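Local coordinates for protein DsbA-like disulfide oxidoreductase (Wolbachia endosymbiont of Drosophila melanogaster, PDB 6EEZ) that acts as a disulfide isomerase of the DsbA-like family, exchanging thiols and disulfides, probably to rearrange bonds in other proteins, and forms homotrimers, at residues Y43-C48 against G157-L162; K56-D61 against N176-K181; A85-F90 against D131-N136. All coordinates share one frame; numbering follows the deposited sequence. Where two conformers were deposited one is given.

Contact 1 of 3, residues Y43-C48 against G157-L162; sequences YSCGHC and GGTPFL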
ATOM      1  N   TYR A  43       4.164  -0.446  -7.519  1.00 35.37           N
ATOM      2  CA  TYR A  43       3.722  -1.636  -8.237  1.00 37.19           C
ATOM      3  C   TYR A  43       4.775  -2.226  -9.202  1.00 38.41           C
ATOM      4  O   TYR A  43       4.748  -3.434  -9.474  1.00 39.96           O
ATOM      5  CB  TYR A  43       2.436  -1.318  -8.992  1.00 37.97           C
ATOM      6  CG  TYR A  43       1.241  -1.223  -8.091  1.00 37.47           C
ATOM      7  CD1 TYR A  43       0.888  -2.281  -7.259  1.00 37.90           C
ATOM      8  CD2 TYR A  43       0.455  -0.087  -8.074  1.00 36.81           C
ATOM      9  CE1 TYR A  43      -0.198  -2.192  -6.431  1.00 37.27           C
ATOM     10  CE2 TYR A  43      -0.641   0.003  -7.265  1.00 36.66           C
ATOM     11  CZ  TYR A  43      -0.960  -1.044  -6.437  1.00 36.51           C
ATOM     12  OH  TYR A  43      -2.050  -0.940  -5.604  1.00 36.41           O
ATOM     13  N   SER A  44       5.699  -1.406  -9.707  1.00 39.62           N
ATOM     14  CA  SER A  44       6.707  -1.883 -10.661  1.00 40.45           C
ATOM     15  C   SER A  44       7.981  -2.370  -9.963  1.00 40.27           C
ATOM     16  O   SER A  44       8.923  -2.812 -10.615  1.00 41.40           O
ATOM     17  CB  SER A  44       7.078  -0.776 -11.661  1.00 40.74           C
ATOM     18  OG  SER A  44       5.932  -0.103 -12.171  1.00 41.45           O
ATOM     19  N   CYS A  45       8.015  -2.286  -8.639  1.00 37.30           N
ATOM     20  CA  CYS A  45       9.193  -2.693  -7.876  0.63 37.10           C
ATOM     21  C   CYS A  45       9.227  -4.217  -7.694  1.00 38.09           C
ATOM     22  O   CYS A  45       8.248  -4.827  -7.260  1.00 38.60           O
ATOM     23  CB  CYS A  45       9.205  -1.944  -6.525  0.63 35.41           C
ATOM     24  SG  CYS A  45       9.730  -2.839  -5.083  0.63 35.59           S
ATOM     25  N   GLY A  46      10.358  -4.827  -8.038  1.00 37.63           N
ATOM     26  CA  GLY A  46      10.507  -6.278  -7.978  1.00 38.92           C
ATOM     27  C   GLY A  46      10.226  -6.880  -6.600  1.00 38.49           C
ATOM     28  O   GLY A  46       9.599  -7.938  -6.510  1.00 39.32           O
ATOM     29  N   HIS A  47      10.709  -6.238  -5.526  1.00 35.16           N
ATOM     30  CA  HIS A  47      10.491  -6.764  -4.180  1.00 35.17           C
ATOM     31  C   HIS A  47       9.063  -6.528  -3.750  1.00 35.32           C
ATOM     32  O   HIS A  47       8.524  -7.331  -3.016  1.00 36.28           O
ATOM     33  CB  HIS A  47      11.451  -6.158  -3.151  1.00 33.77           C
ATOM     34  CG  HIS A  47      12.851  -6.650  -3.298  1.00 34.18           C
ATOM     35  ND1 HIS A  47      13.749  -6.062  -4.161  1.00 35.14           N
ATOM     36  CD2 HIS A  47      13.496  -7.697  -2.737  1.00 35.40           C
ATOM     37  CE1 HIS A  47      14.896  -6.721  -4.119  1.00 36.94           C
ATOM     38  NE2 HIS A  47      14.769  -7.722  -3.267  1.00 37.11           N
ATOM     39  N   CYS A  48       8.442  -5.454  -4.214  1.00 34.32           N
ATOM     40  CA  CYS A  48       7.038  -5.208  -3.898  0.60 34.61           C
ATOM     41  C   CYS A  48       6.188  -6.311  -4.533  1.00 36.17           C
ATOM     42  O   CYS A  48       5.287  -6.844  -3.908  1.00 36.58           O
ATOM     43  CB  CYS A  48       6.568  -3.827  -4.381  0.60 33.56           C
ATOM     44  SG  CYS A  48       7.165  -2.398  -3.391  0.60 32.13           S
ATOM     45  N   GLY A 157      13.868   5.701   2.011  1.00 30.71           N
ATOM     46  CA  GLY A 157      14.573   5.917   0.762  1.00 32.27           C
ATOM     47  C   GLY A 157      14.292   4.905  -0.342  1.00 31.73           C
ATOM     48  O   GLY A 157      14.989   4.913  -1.347  1.00 32.97           O
ATOM     49  N   GLY A 158      13.295   4.040  -0.150  1.00 35.73           N
ATOM     50  CA  GLY A 158      12.812   3.173  -1.222  1.00 35.18           C
ATOM     51  C   GLY A 158      11.615   2.333  -0.800  1.00 33.28           C
ATOM     52  O   GLY A 158      11.098   2.529   0.293  1.00 32.69           O
ATOM     53  N   THR A 159      11.157   1.438  -1.675  1.00 32.74           N
ATOM     54  CA  THR A 159      10.110   0.465  -1.341  1.00 31.72           C
ATOM     55  C   THR A 159      10.593  -0.976  -1.577  1.00 31.92           C
ATOM     56  O   THR A 159      11.538  -1.206  -2.334  1.00 33.00           O
ATOM     57  CB  THR A 159       8.804   0.701  -2.172  1.00 32.06           C
ATOM     58  OG1 THR A 159       9.078   0.593  -3.570  1.00 33.05           O
ATOM     59  CG2 THR A 159       8.242   2.071  -1.888  1.00 32.44           C
ATOM     60  N   PRO A 160       9.924  -1.951  -0.938  1.00 27.09           N
ATOM     61  CA  PRO A 160       8.797  -1.738  -0.021  1.00 25.94           C
ATOM     62  C   PRO A 160       9.264  -1.541   1.400  1.00 26.02           C
ATOM     63  O   PRO A 160      10.415  -1.855   1.699  1.00 27.20           O
ATOM     64  CB  PRO A 160       8.010  -3.038  -0.128  1.00 26.39           C
ATOM     65  CG  PRO A 160       9.093  -4.058  -0.274  1.00 27.57           C
ATOM     66  CD  PRO A 160      10.188  -3.390  -1.103  1.00 28.14           C
ATOM     67  N   PHE A 161       8.347  -1.093   2.257  1.00 27.52           N
ATOM     68  CA  PHE A 161       8.561  -1.166   3.688  1.00 27.94           C
ATOM     69  C   PHE A 161       7.210  -1.193   4.348  1.00 27.03           C
ATOM     70  O   PHE A 161       6.206  -0.794   3.734  1.00 25.82           O
ATOM     71  CB  PHE A 161       9.446  -0.013   4.231  1.00 28.32           C
ATOM     72  CG  PHE A 161       8.822   1.358   4.167  1.00 27.35           C
ATOM     73  CD1 PHE A 161       8.090   1.848   5.231  1.00 26.87           C
ATOM     74  CD2 PHE A 161       9.039   2.190   3.085  1.00 27.59           C
ATOM     75  CE1 PHE A 161       7.547   3.124   5.200  1.00 26.60           C
ATOM     76  CE2 PHE A 161       8.497   3.468   3.051  1.00 27.52           C
ATOM     77  CZ  PHE A 161       7.755   3.933   4.108  1.00 27.14           C
ATOM     78  N   LEU A 162       7.203  -1.704   5.579  1.00 29.48           N
ATOM     79  CA  LEU A 162       5.981  -1.948   6.320  1.00 29.06           C
ATOM     80  C   LEU A 162       6.099  -1.522   7.786  1.00 29.80           C
ATOM     81  O   LEU A 162       7.023  -1.897   8.518  1.00 31.98           O
ATOM     82  CB  LEU A 162       5.618  -3.433   6.222  1.00 30.03           C
ATOM     83  CG  LEU A 162       4.358  -3.941   6.928  1.00 30.00           C
ATOM     84  CD1 LEU A 162       3.138  -3.269   6.338  1.00 28.47           C
ATOM     85  CD2 LEU A 162       4.233  -5.455   6.797  1.00 31.34           C
TER

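Contact 2 of 3, residues K56-D61 against N176-K181; sequences KQLIND and NVLRKK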
ATOM      1  N   LYS A  56      -1.015 -10.760   1.383  1.00 35.67           N
ATOM      2  CA  LYS A  56      -2.300 -11.446   1.335  1.00 35.41           C
ATOM      3  C   LYS A  56      -2.486 -12.361   2.553  1.00 36.34           C
ATOM      4  O   LYS A  56      -3.497 -12.279   3.238  1.00 36.10           O
ATOM      5  CB  LYS A  56      -2.427 -12.242   0.039  1.00 36.63           C
ATOM      6  CG  LYS A  56      -3.814 -12.725  -0.236  1.00 37.75           C
ATOM      7  CD  LYS A  56      -3.843 -13.416  -1.559  1.00 39.45           C
ATOM      8  CE  LYS A  56      -5.169 -14.055  -1.834  1.00 41.14           C
ATOM      9  NZ  LYS A  56      -5.185 -14.518  -3.245  1.00 42.85           N
ATOM     10  N   GLN A  57      -1.502 -13.210   2.839  1.00 39.78           N
ATOM     11  CA  GLN A  57      -1.599 -14.128   3.961  1.00 41.22           C
ATOM     12  C   GLN A  57      -1.669 -13.395   5.303  1.00 40.31           C
ATOM     13  O   GLN A  57      -2.429 -13.799   6.181  1.00 39.95           O
ATOM     14  CB  GLN A  57      -0.427 -15.119   3.936  1.00 43.81           C
ATOM     15  CG  GLN A  57      -0.560 -16.138   2.809  1.00 45.03           C
ATOM     16  CD  GLN A  57       0.644 -17.043   2.650  1.00 47.79           C
ATOM     17  OE1 GLN A  57       1.685 -16.819   3.251  1.00 49.49           O
ATOM     18  NE2 GLN A  57       0.503 -18.073   1.826  1.00 49.38           N
ATOM     19  N   LEU A  58      -0.909 -12.311   5.458  1.00 36.01           N
ATOM     20  CA  LEU A  58      -0.875 -11.573   6.723  1.00 34.47           C
ATOM     21  C   LEU A  58      -2.220 -10.927   6.996  1.00 32.99           C
ATOM     22  O   LEU A  58      -2.686 -10.895   8.135  1.00 32.24           O
ATOM     23  CB  LEU A  58       0.219 -10.513   6.705  1.00 33.70           C
ATOM     24  CG  LEU A  58       0.666  -9.990   8.075  1.00 31.87           C
ATOM     25  CD1 LEU A  58       1.397 -11.094   8.854  1.00 33.61           C
ATOM     26  CD2 LEU A  58       1.555  -8.733   7.898  1.00 30.14           C
ATOM     27  N   ILE A  59      -2.838 -10.420   5.931  1.00 36.46           N
ATOM     28  CA  ILE A  59      -4.199  -9.890   5.985  1.00 36.27           C
ATOM     29  C   ILE A  59      -5.221 -11.005   6.324  1.00 37.25           C
ATOM     30  O   ILE A  59      -6.086 -10.816   7.182  1.00 37.62           O
ATOM     31  CB  ILE A  59      -4.534  -9.173   4.635  1.00 36.46           C
ATOM     32  CG1 ILE A  59      -3.742  -7.854   4.538  1.00 35.86           C
ATOM     33  CG2 ILE A  59      -6.000  -8.860   4.508  1.00 36.69           C
ATOM     34  CD1 ILE A  59      -3.923  -7.104   3.241  1.00 35.57           C
ATOM     35  N   ASN A  60      -5.096 -12.177   5.702  1.00 44.59           N
ATOM     36  CA  ASN A  60      -6.101 -13.234   5.848  1.00 45.95           C
ATOM     37  C   ASN A  60      -6.011 -13.923   7.213  1.00 46.49           C
ATOM     38  O   ASN A  60      -7.003 -14.467   7.687  1.00 48.18           O
ATOM     39  CB  ASN A  60      -5.970 -14.267   4.713  1.00 47.70           C
ATOM     40  CG  ASN A  60      -7.173 -15.201   4.617  1.00 50.80           C
ATOM     41  OD1 ASN A  60      -8.327 -14.779   4.806  1.00 51.51           O
ATOM     42  ND2 ASN A  60      -6.915 -16.482   4.322  1.00 52.94           N
ATOM     43  N   ASP A  61      -4.837 -13.891   7.847  1.00 40.52           N
ATOM     44  CA  ASP A  61      -4.704 -14.280   9.266  1.00 41.96           C
ATOM     45  C   ASP A  61      -5.796 -13.689  10.183  1.00 42.22           C
ATOM     46  O   ASP A  61      -6.120 -14.270  11.211  1.00 43.48           O
ATOM     47  CB  ASP A  61      -3.341 -13.846   9.819  1.00 41.93           C
ATOM     48  CG  ASP A  61      -2.192 -14.642   9.245  1.00 42.24           C
ATOM     49  OD1 ASP A  61      -2.449 -15.567   8.445  1.00 42.68           O
ATOM     50  OD2 ASP A  61      -1.032 -14.334   9.601  1.00 42.02           O
ATOM     51  N   ASN A 176       7.237 -14.841   8.762  1.00 51.66           N
ATOM     52  CA  ASN A 176       7.260 -15.292  10.148  1.00 53.76           C
ATOM     53  C   ASN A 176       7.654 -14.181  11.118  1.00 54.21           C
ATOM     54  O   ASN A 176       7.253 -14.191  12.275  1.00 55.34           O
ATOM     55  CB  ASN A 176       8.217 -16.481  10.307  1.00 56.99           C
ATOM     56  CG  ASN A 176       9.663 -16.114  10.008  1.00 58.59           C
ATOM     57  OD1 ASN A 176      10.008 -15.790   8.875  1.00 58.17           O
ATOM     58  ND2 ASN A 176      10.521 -16.184  11.021  1.00 60.83           N
ATOM     59  N   VAL A 177       8.434 -13.219  10.643  1.00 41.11           N
ATOM     60  CA  VAL A 177       8.844 -12.092  11.482  1.00 41.17           C
ATOM     61  C   VAL A 177       7.678 -11.154  11.676  1.00 39.74           C
ATOM     62  O   VAL A 177       7.407 -10.687  12.786  1.00 40.41           O
ATOM     63  CB  VAL A 177      10.010 -11.341  10.864  1.00 41.18           C
ATOM     64  CG1 VAL A 177      10.333 -10.048  11.654  1.00 41.66           C
ATOM     65  CG2 VAL A 177      11.207 -12.254  10.789  1.00 42.55           C
ATOM     66  N   LEU A 178       6.988 -10.880  10.584  1.00 38.14           N
ATOM     67  CA  LEU A 178       5.794 -10.069  10.636  1.00 36.38           C
ATOM     68  C   LEU A 178       4.732 -10.718  11.524  1.00 36.84           C
ATOM     69  O   LEU A 178       4.084 -10.037  12.313  1.00 36.72           O
ATOM     70  CB  LEU A 178       5.250  -9.843   9.230  1.00 34.54           C
ATOM     71  CG  LEU A 178       6.206  -9.174   8.231  1.00 34.40           C
ATOM     72  CD1 LEU A 178       5.463  -8.989   6.915  1.00 32.47           C
ATOM     73  CD2 LEU A 178       6.784  -7.807   8.705  1.00 35.00           C
ATOM     74  N   ARG A 179       4.579 -12.036  11.434  1.00 39.35           N
ATOM     75  CA  ARG A 179       3.536 -12.727  12.207  1.00 39.99           C
ATOM     76  C   ARG A 179       3.798 -12.706  13.720  1.00 42.37           C
ATOM     77  O   ARG A 179       2.867 -12.568  14.510  1.00 42.35           O
ATOM     78  CB  ARG A 179       3.378 -14.185  11.732  1.00 40.29           C
ATOM     79  CG  ARG A 179       2.478 -14.334  10.504  1.00 38.71           C
ATOM     80  CD  ARG A 179       2.341 -15.774  10.041  1.00 40.53           C
ATOM     81  NE  ARG A 179       1.274 -15.918   9.041  1.00 39.86           N
ATOM     82  CZ  ARG A 179       1.124 -16.977   8.243  1.00 41.15           C
ATOM     83  NH1 ARG A 179       1.976 -17.987   8.317  1.00 43.22           N
ATOM     84  NH2 ARG A 179       0.134 -17.013   7.359  1.00 40.88           N
ATOM     85  N   LYS A 180       5.058 -12.865  14.105  1.00 47.60           N
ATOM     86  CA  LYS A 180       5.459 -12.812  15.503  1.00 50.00           C
ATOM     87  C   LYS A 180       5.224 -11.407  16.088  1.00 49.34           C
ATOM     88  O   LYS A 180       4.755 -11.270  17.219  1.00 50.44           O
ATOM     89  CB  LYS A 180       6.934 -13.227  15.639  1.00 51.97           C
ATOM     90  CG  LYS A 180       7.520 -13.094  17.052  1.00 53.86           C
ATOM     91  CD  LYS A 180       8.909 -13.734  17.183  1.00 55.71           C
ATOM     92  CE  LYS A 180       9.979 -12.706  17.604  1.00 56.29           C
ATOM     93  NZ  LYS A 180      11.232 -13.344  18.128  1.00 58.33           N
ATOM     94  N   LYS A 181       5.548 -10.366  15.321  1.00 43.77           N
ATOM     95  CA  LYS A 181       5.300  -9.003  15.774  1.00 42.96           C
ATOM     96  C   LYS A 181       3.811  -8.755  15.941  1.00 41.96           C
ATOM     97  O   LYS A 181       3.382  -8.179  16.936  1.00 42.81           O
ATOM     98  CB  LYS A 181       5.884  -7.984  14.803  1.00 42.14           C
ATOM     99  CG  LYS A 181       5.638  -6.533  15.207  1.00 41.64           C
ATOM    100  CD  LYS A 181       6.440  -6.106  16.423  1.00 43.05           C
ATOM    101  CE  LYS A 181       6.081  -4.669  16.794  1.00 42.11           C
ATOM    102  NZ  LYS A 181       6.931  -3.997  17.834  1.00 42.85           N
TER

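Contact 3 of 3, residues A85-F90 against D131-N136; sequences ALAVYF and DSIKDN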
ATOM      1  N   ALA A  85      -5.197   2.421  -9.391  1.00 45.31           N
ATOM      2  CA  ALA A  85      -5.575   1.703  -8.183  1.00 44.26           C
ATOM      3  C   ALA A  85      -6.540   2.519  -7.340  1.00 44.26           C
ATOM      4  O   ALA A  85      -7.591   2.029  -6.929  1.00 44.12           O
ATOM      5  CB  ALA A  85      -4.350   1.347  -7.373  1.00 42.96           C
ATOM      6  N   LEU A  86      -6.202   3.771  -7.079  1.00 42.66           N
ATOM      7  CA  LEU A  86      -7.092   4.585  -6.270  1.00 43.10           C
ATOM      8  C   LEU A  86      -8.366   4.937  -7.048  1.00 44.86           C
ATOM      9  O   LEU A  86      -9.402   5.169  -6.443  1.00 45.13           O
ATOM     10  CB  LEU A  86      -6.382   5.844  -5.787  1.00 43.80           C
ATOM     11  CG  LEU A  86      -5.326   5.580  -4.717  1.00 42.19           C
ATOM     12  CD1 LEU A  86      -4.546   6.849  -4.368  1.00 42.01           C
ATOM     13  CD2 LEU A  86      -5.997   5.028  -3.479  1.00 41.30           C
ATOM     14  N   ALA A  87      -8.307   4.953  -8.379  1.00 47.97           N
ATOM     15  CA  ALA A  87      -9.494   5.273  -9.166  1.00 49.30           C
ATOM     16  C   ALA A  87     -10.532   4.159  -9.010  1.00 48.91           C
ATOM     17  O   ALA A  87     -11.739   4.407  -9.031  1.00 49.47           O
ATOM     18  CB  ALA A  87      -9.144   5.471 -10.617  1.00 50.63           C
ATOM     19  N   VAL A  88     -10.036   2.939  -8.840  1.00 51.76           N
ATOM     20  CA  VAL A  88     -10.864   1.786  -8.520  1.00 50.56           C
ATOM     21  C   VAL A  88     -11.414   1.873  -7.088  1.00 49.34           C
ATOM     22  O   VAL A  88     -12.592   1.620  -6.839  1.00 49.63           O
ATOM     23  CB  VAL A  88     -10.049   0.479  -8.699  1.00 49.51           C
ATOM     24  CG1 VAL A  88     -10.749  -0.717  -8.055  1.00 48.30           C
ATOM     25  CG2 VAL A  88      -9.791   0.231 -10.171  1.00 50.86           C
ATOM     26  N   TYR A  89     -10.546   2.213  -6.147  1.00 48.01           N
ATOM     27  CA  TYR A  89     -10.929   2.352  -4.748  1.00 47.11           C
ATOM     28  C   TYR A  89     -12.159   3.229  -4.560  1.00 48.43           C
ATOM     29  O   TYR A  89     -13.079   2.885  -3.820  1.00 48.48           O
ATOM     30  CB  TYR A  89      -9.757   2.930  -3.954  1.00 46.50           C
ATOM     31  CG  TYR A  89     -10.075   3.321  -2.537  1.00 46.08           C
ATOM     32  CD1 TYR A  89     -10.214   2.363  -1.544  1.00 44.65           C
ATOM     33  CD2 TYR A  89     -10.194   4.657  -2.182  1.00 47.32           C
ATOM     34  CE1 TYR A  89     -10.479   2.719  -0.234  1.00 44.04           C
ATOM     35  CE2 TYR A  89     -10.458   5.032  -0.869  1.00 46.76           C
ATOM     36  CZ  TYR A  89     -10.600   4.058   0.103  1.00 45.02           C
ATOM     37  OH  TYR A  89     -10.873   4.435   1.402  1.00 44.48           O
ATOM     38  N   PHE A  90     -12.170   4.367  -5.233  1.00 48.79           N
ATOM     39  CA  PHE A  90     -13.244   5.311  -5.044  1.00 49.48           C
ATOM     40  C   PHE A  90     -14.533   4.888  -5.732  1.00 50.41           C
ATOM     41  O   PHE A  90     -15.605   5.342  -5.341  1.00 51.15           O
ATOM     42  CB  PHE A  90     -12.799   6.687  -5.523  1.00 50.60           C
ATOM     43  CG  PHE A  90     -11.899   7.381  -4.546  1.00 50.29           C
ATOM     44  CD1 PHE A  90     -12.404   7.865  -3.340  1.00 50.13           C
ATOM     45  CD2 PHE A  90     -10.552   7.524  -4.809  1.00 50.50           C
ATOM     46  CE1 PHE A  90     -11.573   8.500  -2.421  1.00 49.89           C
ATOM     47  CE2 PHE A  90      -9.704   8.168  -3.892  1.00 50.31           C
ATOM     48  CZ  PHE A  90     -10.216   8.648  -2.699  1.00 49.91           C
ATOM     49  N   ASP A 131     -14.385   7.696 -15.726  1.00 67.95           N
ATOM     50  CA  ASP A 131     -15.032   8.787 -14.999  1.00 68.00           C
ATOM     51  C   ASP A 131     -14.419   8.937 -13.603  1.00 64.19           C
ATOM     52  O   ASP A 131     -14.384  10.033 -13.044  1.00 64.62           O
ATOM     53  CB  ASP A 131     -16.542   8.564 -14.879  1.00 70.68           C
ATOM     54  CG  ASP A 131     -17.259   8.500 -16.246  1.00 75.78           C
ATOM     55  OD1 ASP A 131     -16.936   9.289 -17.164  1.00 78.71           O
ATOM     56  OD2 ASP A 131     -18.167   7.655 -16.387  1.00 77.18           O
ATOM     57  N   SER A 132     -13.934   7.835 -13.040  1.00 61.55           N
ATOM     58  CA  SER A 132     -13.343   7.867 -11.700  1.00 58.74           C
ATOM     59  C   SER A 132     -11.986   8.582 -11.720  1.00 59.83           C
ATOM     60  O   SER A 132     -11.691   9.401 -10.846  1.00 58.89           O
ATOM     61  CB  SER A 132     -13.197   6.446 -11.150  1.00 55.58           C
ATOM     62  OG  SER A 132     -12.779   6.434  -9.794  1.00 52.90           O
ATOM     63  N   ILE A 133     -11.172   8.262 -12.725  1.00 60.79           N
ATOM     64  CA  ILE A 133      -9.891   8.920 -12.927  1.00 62.03           C
ATOM     65  C   ILE A 133     -10.068  10.435 -12.932  1.00 63.92           C
ATOM     66  O   ILE A 133      -9.361  11.158 -12.232  1.00 62.95           O
ATOM     67  CB  ILE A 133      -9.227   8.465 -14.260  1.00 64.76           C
ATOM     68  CG1 ILE A 133      -8.681   7.039 -14.120  1.00 62.74           C
ATOM     69  CG2 ILE A 133      -8.095   9.423 -14.674  1.00 66.32           C
ATOM     70  CD1 ILE A 133      -8.099   6.478 -15.389  1.00 64.59           C
ATOM     71  N   LYS A 134     -11.031  10.905 -13.716  1.00 74.84           N
ATOM     72  CA  LYS A 134     -11.164  12.330 -13.971  1.00 78.43           C
ATOM     73  C   LYS A 134     -11.840  13.035 -12.804  1.00 76.98           C
ATOM     74  O   LYS A 134     -11.370  14.076 -12.346  1.00 77.98           O
ATOM     75  CB  LYS A 134     -11.955  12.573 -15.261  1.00 83.22           C
ATOM     76  CG  LYS A 134     -11.411  11.835 -16.485  1.00 84.97           C
ATOM     77  CD  LYS A 134     -10.048  12.349 -16.921  1.00 86.01           C
ATOM     78  CE  LYS A 134      -9.412  11.395 -17.918  1.00 86.74           C
ATOM     79  NZ  LYS A 134     -10.295  11.142 -19.093  1.00 90.14           N
ATOM     80  N   ASP A 135     -12.942  12.469 -12.328  1.00 66.49           N
ATOM     81  CA  ASP A 135     -13.721  13.098 -11.270  1.00 65.30           C
ATOM     82  C   ASP A 135     -12.922  13.234  -9.981  1.00 61.84           C
ATOM     83  O   ASP A 135     -13.038  14.246  -9.289  1.00 62.72           O
ATOM     84  CB  ASP A 135     -14.993  12.304 -10.972  1.00 64.24           C
ATOM     85  CG  ASP A 135     -16.010  12.369 -12.090  1.00 69.03           C
ATOM     86  OD1 ASP A 135     -15.804  13.148 -13.042  1.00 72.35           O
ATOM     87  OD2 ASP A 135     -17.027  11.645 -12.004  1.00 69.91           O
ATOM     88  N   ASN A 136     -12.133  12.210  -9.650  1.00 59.17           N
ATOM     89  CA  ASN A 136     -11.368  12.186  -8.396  1.00 56.49           C
ATOM     90  C   ASN A 136      -9.886  12.544  -8.562  1.00 57.80           C
ATOM     91  O   ASN A 136      -9.053  12.186  -7.724  1.00 54.98           O
ATOM     92  CB  ASN A 136     -11.486  10.800  -7.751  1.00 52.84           C
ATOM     93  CG  ASN A 136     -12.924  10.396  -7.518  1.00 53.13           C
ATOM     94  OD1 ASN A 136     -13.433   9.463  -8.153  1.00 53.68           O
ATOM     95  ND2 ASN A 136     -13.604  11.116  -6.626  1.00 53.83           N
TER

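Contact 1 of 3, residues Y43-C48 against G157-L162
The backbones of 43-48 and 157-162 come nearest at Cys48 and Pro160, whose CA atoms lie 5.5 Å apart, and no hydrogen bond joins the two segments. The first turns from a loop into a helix with Cys45 at the N-cap; the second is a loop that enters a strand at Phe161 after the cis peptide bond between Thr159 and Pro160. This pairing of a CGHC motif at a helix start with a cis-proline loop is the active-site signature of the thioredoxin fold.

With chi1 at -74°, SG of Cys48 stands beside its own backbone N and packs 3.4 Å from CB of Pro160. Thr159 OG1 lies near both sulfurs, 3.6 Å from Cys48 SG and 3.8 Å from Cys45 SG. At the outer margin His47 sets CB 3.7 Å from Pro160 CD, while its imidazole leads away from the loop. A Cys45-Cys48 disulfide is observed, but both cysteines have two conformers; in the one described, Cys45 SG and Cys48 SG are 3.1 Å apart, too far for a bond, so details resting on the sulfur positions are tentative.

On the sheet side, Cys48 and Pro160 both touch Leu41 of strand 36-41. Phe161 stacks on Phe40 and pairs with its backbone, Leu162 pairs with Phe169 of strand 167-170, and Tyr43 packs against helices 76-91 and 96-105.

Contact 2 of 3, residues K56-D61 against N176-K181
Arg179 runs extended from CG to NE past the end of Leu58, its CG 3.8 Å from Leu58 CD1, the two side chains sliding by in opposite directions. Beyond that overlap its guanidinium grips Asp61 side-on with two nitrogens. NE donates to Asp61 OD2 at 2.9 Å with an N-H...O angle of 147°, and NH2 donates to Asp61 OD1 at 3.2 Å, a longer and more bent bond. Each oxygen uses its syn lone pair, yet the carboxylate and guanidinium planes stay 33° apart, making this a twisted bidentate salt bridge.

Helices 52-60 and 175-185 lie on the same face of the central sheet, as the active-site helix and the C-terminal helix do in the thioredoxin fold. Their segments run nearly parallel here, 22° apart with axes 10.8 Å from each other, and side chains span the interval. On its buried side Leu58 crosses Leu178 at about a right angle, CD2 meeting Leu178 CD1 at 4.0 Å. Leu175 extends this apolar layer, touching Leu58 and Gln57, while Leu178 also rests on Phe169 of strand 167-170. Toward solvent, Gln57 brings CB to 4.0 Å from Arg179 NH2, meeting the guanidinium obliquely.

Contact 3 of 3, residues A85-F90 against D131-N136
Ala87, Ser132 and Phe90 supply most of the surface buried where helix 76-91 crosses helix 126-135. Ala87 lies at the closest backbone approach, its CA 5.3 Å from that of Ile133, and its methyl points at the other helix. CB there touches Ile133 CG1 at 3.9 Å and Ser132 OG at 3.8 Å. The axes of the short segments approach to 8.6 Å and cross at 99°, almost perpendicular.

Ser132 makes the one polar link between the segments. Its OG, anti to the backbone N with chi1 at -173°, extends to the carbonyl of Ala87 and donates a hydrogen bond to Ala87 O. The modelled OG to O distance of 2.4 Å is very short, so the length and fine geometry of this bond are doubtful. As modelled, it ties a buried hydroxyl of one helix to a main-chain carbonyl near the C-terminal end of the other.

One turn on from Ala87, Phe90 directs its CB toward the second helix, 4.3 Å from Ser132 OG. Asn136, the residue at which helix 126-135 leaves helical geometry, brings its CG to the Phe90 ring obliquely. Tyr89 covers one face of that ring, with CD2 over the centre.

This crossing belongs to the helical region between strands 65-70 and 161-164, most of which is the insertion that marks DsbA-like proteins. Helix 137-154 flanks it, with Met143 touching Leu86 and Phe90; on another side, Ala85 and Val88 pack on Phe99 of helix 96-105.

Contacts 1 and 2 share the thioredoxin core, with centres 18 Å apart. Their segments alternate along the chain, 43-48, 56-61, 157-162, 176-181, and consecutive helices 46-50 and 52-60 lead from one to the other. They also meet directly, Leu162 CD2 lying 3.7 Å from Leu178 CD1. Contact 3 falls wholly within the intervening helical region, its centre 23 Å from contact 1 and 30 Å from contact 2, on the opposite side of the chain's centre from the latter. Tyr43 OH packs 3.7 Å from Ala85 CB, joining contacts 1 and 3. This is consistent with a redox motif lying where core and insertion meet, as in DsbA relatives.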